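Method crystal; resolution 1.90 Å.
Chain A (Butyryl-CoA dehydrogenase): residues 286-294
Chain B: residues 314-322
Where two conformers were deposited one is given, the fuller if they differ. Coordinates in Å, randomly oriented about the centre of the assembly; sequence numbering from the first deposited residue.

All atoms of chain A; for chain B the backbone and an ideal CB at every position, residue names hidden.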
# COMPACT_ATOMS: atom_id res chain seq x y z
N ALA A 286 -8.74 6.29 11.47
CA ALA A 286 -8.62 7.58 10.81
C ALA A 286 -8.57 7.39 9.27
O ALA A 286 -9.23 8.08 8.52
CB ALA A 286 -7.36 8.30 11.27
N ASP A 287 -7.81 6.40 8.83
CA ASP A 287 -7.70 6.15 7.38
C ASP A 287 -8.99 5.60 6.81
O ASP A 287 -9.29 5.89 5.65
CB ASP A 287 -6.55 5.18 7.08
CG ASP A 287 -5.17 5.80 7.22
OD1 ASP A 287 -5.01 7.05 7.17
OD2 ASP A 287 -4.21 5.00 7.46
N MET A 288 -9.78 4.84 7.57
CA MET A 288 -11.13 4.47 7.09
C MET A 288 -11.95 5.75 6.89
O MET A 288 -12.69 5.88 5.90
CB MET A 288 -11.84 3.56 8.12
CG MET A 288 -11.19 2.20 8.32
SD MET A 288 -11.94 1.30 9.73
CE MET A 288 -13.56 0.98 9.03
N GLY A 289 -11.82 6.70 7.82
CA GLY A 289 -12.61 7.96 7.68
C GLY A 289 -12.14 8.76 6.45
O GLY A 289 -12.96 9.32 5.69
N VAL A 290 -10.84 8.80 6.25
CA VAL A 290 -10.27 9.51 5.09
C VAL A 290 -10.78 8.88 3.76
O VAL A 290 -11.31 9.59 2.86
CB VAL A 290 -8.74 9.51 5.12
CG1 VAL A 290 -8.16 10.14 3.82
CG2 VAL A 290 -8.24 10.27 6.39
N ARG A 291 -10.60 7.58 3.65
CA ARG A 291 -10.99 6.90 2.41
C ARG A 291 -12.51 7.01 2.17
O ARG A 291 -12.93 7.14 1.02
CB ARG A 291 -10.54 5.43 2.46
CG ARG A 291 -9.00 5.30 2.34
CD ARG A 291 -8.64 3.79 2.19
NE ARG A 291 -9.34 2.95 3.21
CZ ARG A 291 -8.78 2.43 4.32
NH1 ARG A 291 -7.51 2.68 4.61
NH2 ARG A 291 -9.53 1.69 5.16
N LEU A 292 -13.30 7.04 3.24
CA LEU A 292 -14.72 7.21 3.10
C LEU A 292 -15.11 8.63 2.65
O LEU A 292 -15.95 8.80 1.74
CB LEU A 292 -15.42 6.84 4.42
CG LEU A 292 -16.95 7.07 4.45
CD1 LEU A 292 -17.63 6.30 3.29
CD2 LEU A 292 -17.48 6.55 5.78
N GLU A 293 -14.53 9.66 3.28
CA GLU A 293 -14.83 11.04 2.81
C GLU A 293 -14.49 11.18 1.33
O GLU A 293 -15.28 11.73 0.55
CB GLU A 293 -14.11 12.13 3.63
CG GLU A 293 -14.62 13.53 3.23
CD GLU A 293 -13.70 14.67 3.68
OE1 GLU A 293 -12.83 15.09 2.89
OE2 GLU A 293 -13.83 15.13 4.85
N SER A 294 -13.32 10.68 0.97
CA SER A 294 -12.87 10.68 -0.39
C SER A 294 -13.87 9.97 -1.33
O SER A 294 -14.29 10.56 -2.34
CB SER A 294 -11.54 9.95 -0.45
OG SER A 294 -11.14 9.76 -1.81
N UNK B 314 -11.82 18.42 11.16
CA UNK B 314 -11.68 17.06 10.57
C UNK B 314 -11.47 17.13 9.06
O UNK B 314 -10.54 16.52 8.55
CB UNK B 314 -12.92 16.21 10.87
N UNK B 315 -12.32 17.90 8.36
CA UNK B 315 -12.21 18.01 6.91
C UNK B 315 -10.88 18.60 6.49
O UNK B 315 -10.31 18.20 5.45
CB UNK B 315 -13.35 18.86 6.35
N UNK B 316 -10.40 19.60 7.25
CA UNK B 316 -9.11 20.23 6.93
C UNK B 316 -7.95 19.28 7.16
O UNK B 316 -7.01 19.17 6.33
CB UNK B 316 -8.91 21.50 7.77
N UNK B 317 -7.97 18.57 8.28
CA UNK B 317 -6.91 17.63 8.53
C UNK B 317 -6.94 16.49 7.45
O UNK B 317 -5.87 16.04 7.01
CB UNK B 317 -7.05 17.06 9.94
N UNK B 318 -8.14 16.00 7.08
CA UNK B 318 -8.20 14.97 6.04
C UNK B 318 -7.63 15.50 4.72
O UNK B 318 -6.92 14.76 4.02
CB UNK B 318 -9.64 14.49 5.84
N UNK B 319 -7.94 16.73 4.36
CA UNK B 319 -7.48 17.31 3.12
C UNK B 319 -5.98 17.47 3.11
O UNK B 319 -5.30 17.10 2.11
CB UNK B 319 -8.16 18.66 2.88
N UNK B 320 -5.44 18.02 4.22
CA UNK B 320 -3.97 18.24 4.34
C UNK B 320 -3.27 16.87 4.15
O UNK B 320 -2.27 16.73 3.42
CB UNK B 320 -3.61 18.86 5.69
N UNK B 321 -3.77 15.87 4.89
CA UNK B 321 -3.19 14.52 4.84
C UNK B 321 -3.29 13.95 3.40
O UNK B 321 -2.30 13.49 2.86
CB UNK B 321 -3.90 13.60 5.83
N UNK B 322 -4.47 13.98 2.83
CA UNK B 322 -4.68 13.33 1.52
C UNK B 322 -3.83 14.05 0.46
O UNK B 322 -3.23 13.38 -0.39
CB UNK B 322 -6.16 13.35 1.13

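Two helices cross here almost at right angles, 88° between their N-to-C directions, with axes 10.3 Å apart at closest approach. Such a crossing gives each helix a short patch of contact, so few positions of chain B can matter, and the closest CA pair, A:Val290 CA and position 318 CA at 5.9 Å, marks its centre.

Position 314 has helical backbone angles and a CB that points sideways, with nothing of the chain A stretch within 5.5 Å of the ideal CB. Many residues would suit, long polar ones included. It is B:Lys314, which runs extended through chi2 and turns at chi3 (p); its CE comes no nearer than 5.4 Å to A:Glu293 OE2, too far for contact.

At position 315 CB again points sideways, but A:Glu293 OE2 lies 4.1 Å from the ideal CB. A small residue fits such close quarters; a serine might also be considered beside a carboxylate. The deposited residue is B:Ala315, and its CA sits 3.9 Å from A:Glu293 OE2. Its backbone contributes as well: one water lies 2.6 Å from A:Glu293 OE1 and 2.7 Å from B:Ala315 O, placed to donate to each, although competing acceptors elsewhere leave its protons unassigned. No direct hydrogen bond joins the two stretches.

Positions 316 and 317 offer chain A nothing: the first CB points away and the second is out of reach. Chain A therefore sets no preference, and B:Val316 and B:Ala317 make no contact with it.

Position 318 is the one to design around. Its CB points toward chain A, 4.5 Å from A:Val290 CG2 and 4.4 Å from A:Glu293 OE2, and beyond it lies the bare backbone of A:Gly289. A long, slender, flexible apolar chain could follow that opening; leucine or isoleucine could meet the valine but would reach less far. B:Met318 takes the long route, with chi1 m and chi2 and chi3 both t. Its CG packs 4.0 Å from A:Val290 CG2, its SD lies 3.5 Å from A:Glu293 OE2, and its CE comes to 3.4 Å from A:Gly289 C. An ideal CB built on A:Gly289 would stand just 3.2 Å from B:Met318 CE, so the glycine leaves room for the methyl. This residue has the largest covered area in either stretch, 92 Å².

Positions 319 and 320 turn from the contact, one CB pointing away and the other out of reach, so chain A again leaves the choice free. They hold B:Ser319 and B:Lys320.

One turn past 318, position 321 points toward chain A with A:Val290 CG2 5.5 Å from the ideal CB. That gap asks for a branched or longer apolar residue: leucine, isoleucine or methionine. B:Leu321, chi1 t and chi2 p, closes it, bringing CD2 to 3.9 Å from A:Val290 CG2, so that the valine methyl meets both 318 and 321.

At position 322 CB also points toward chain A, 4.6 Å from A:Val290 CG1. A small or modest apolar residue would suit. B:Ala322 stays just beyond close contact.

Chain B (314-322) KAVAMSKLA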
# COMPACT_ATOMS: atom_id res chain seq x y z
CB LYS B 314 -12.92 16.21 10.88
CG LYS B 314 -12.80 14.72 10.47
CD LYS B 314 -14.05 13.96 10.92
CE LYS B 314 -15.22 14.35 10.01
NZ LYS B 314 -16.36 13.56 10.45
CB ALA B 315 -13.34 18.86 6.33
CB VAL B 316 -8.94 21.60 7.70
CG1 VAL B 316 -7.48 22.08 7.62
CG2 VAL B 316 -9.86 22.64 7.07
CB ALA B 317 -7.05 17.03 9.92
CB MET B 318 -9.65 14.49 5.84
CG MET B 318 -10.15 13.68 7.04
SD MET B 318 -11.75 12.97 6.56
CE MET B 318 -11.93 11.85 7.95
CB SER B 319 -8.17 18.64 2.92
OG SER B 319 -7.72 19.30 1.76
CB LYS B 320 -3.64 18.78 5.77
CG LYS B 320 -2.22 19.31 5.92
CD LYS B 320 -1.12 18.25 6.04
CE LYS B 320 0.14 18.85 6.64
NZ LYS B 320 1.32 17.91 6.75
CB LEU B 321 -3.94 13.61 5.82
CG LEU B 321 -3.52 12.14 5.89
CD1 LEU B 321 -2.06 12.08 6.34
CD2 LEU B 321 -4.48 11.37 6.85
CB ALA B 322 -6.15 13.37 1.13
O HOH W 1 -11.71 17.35 3.34
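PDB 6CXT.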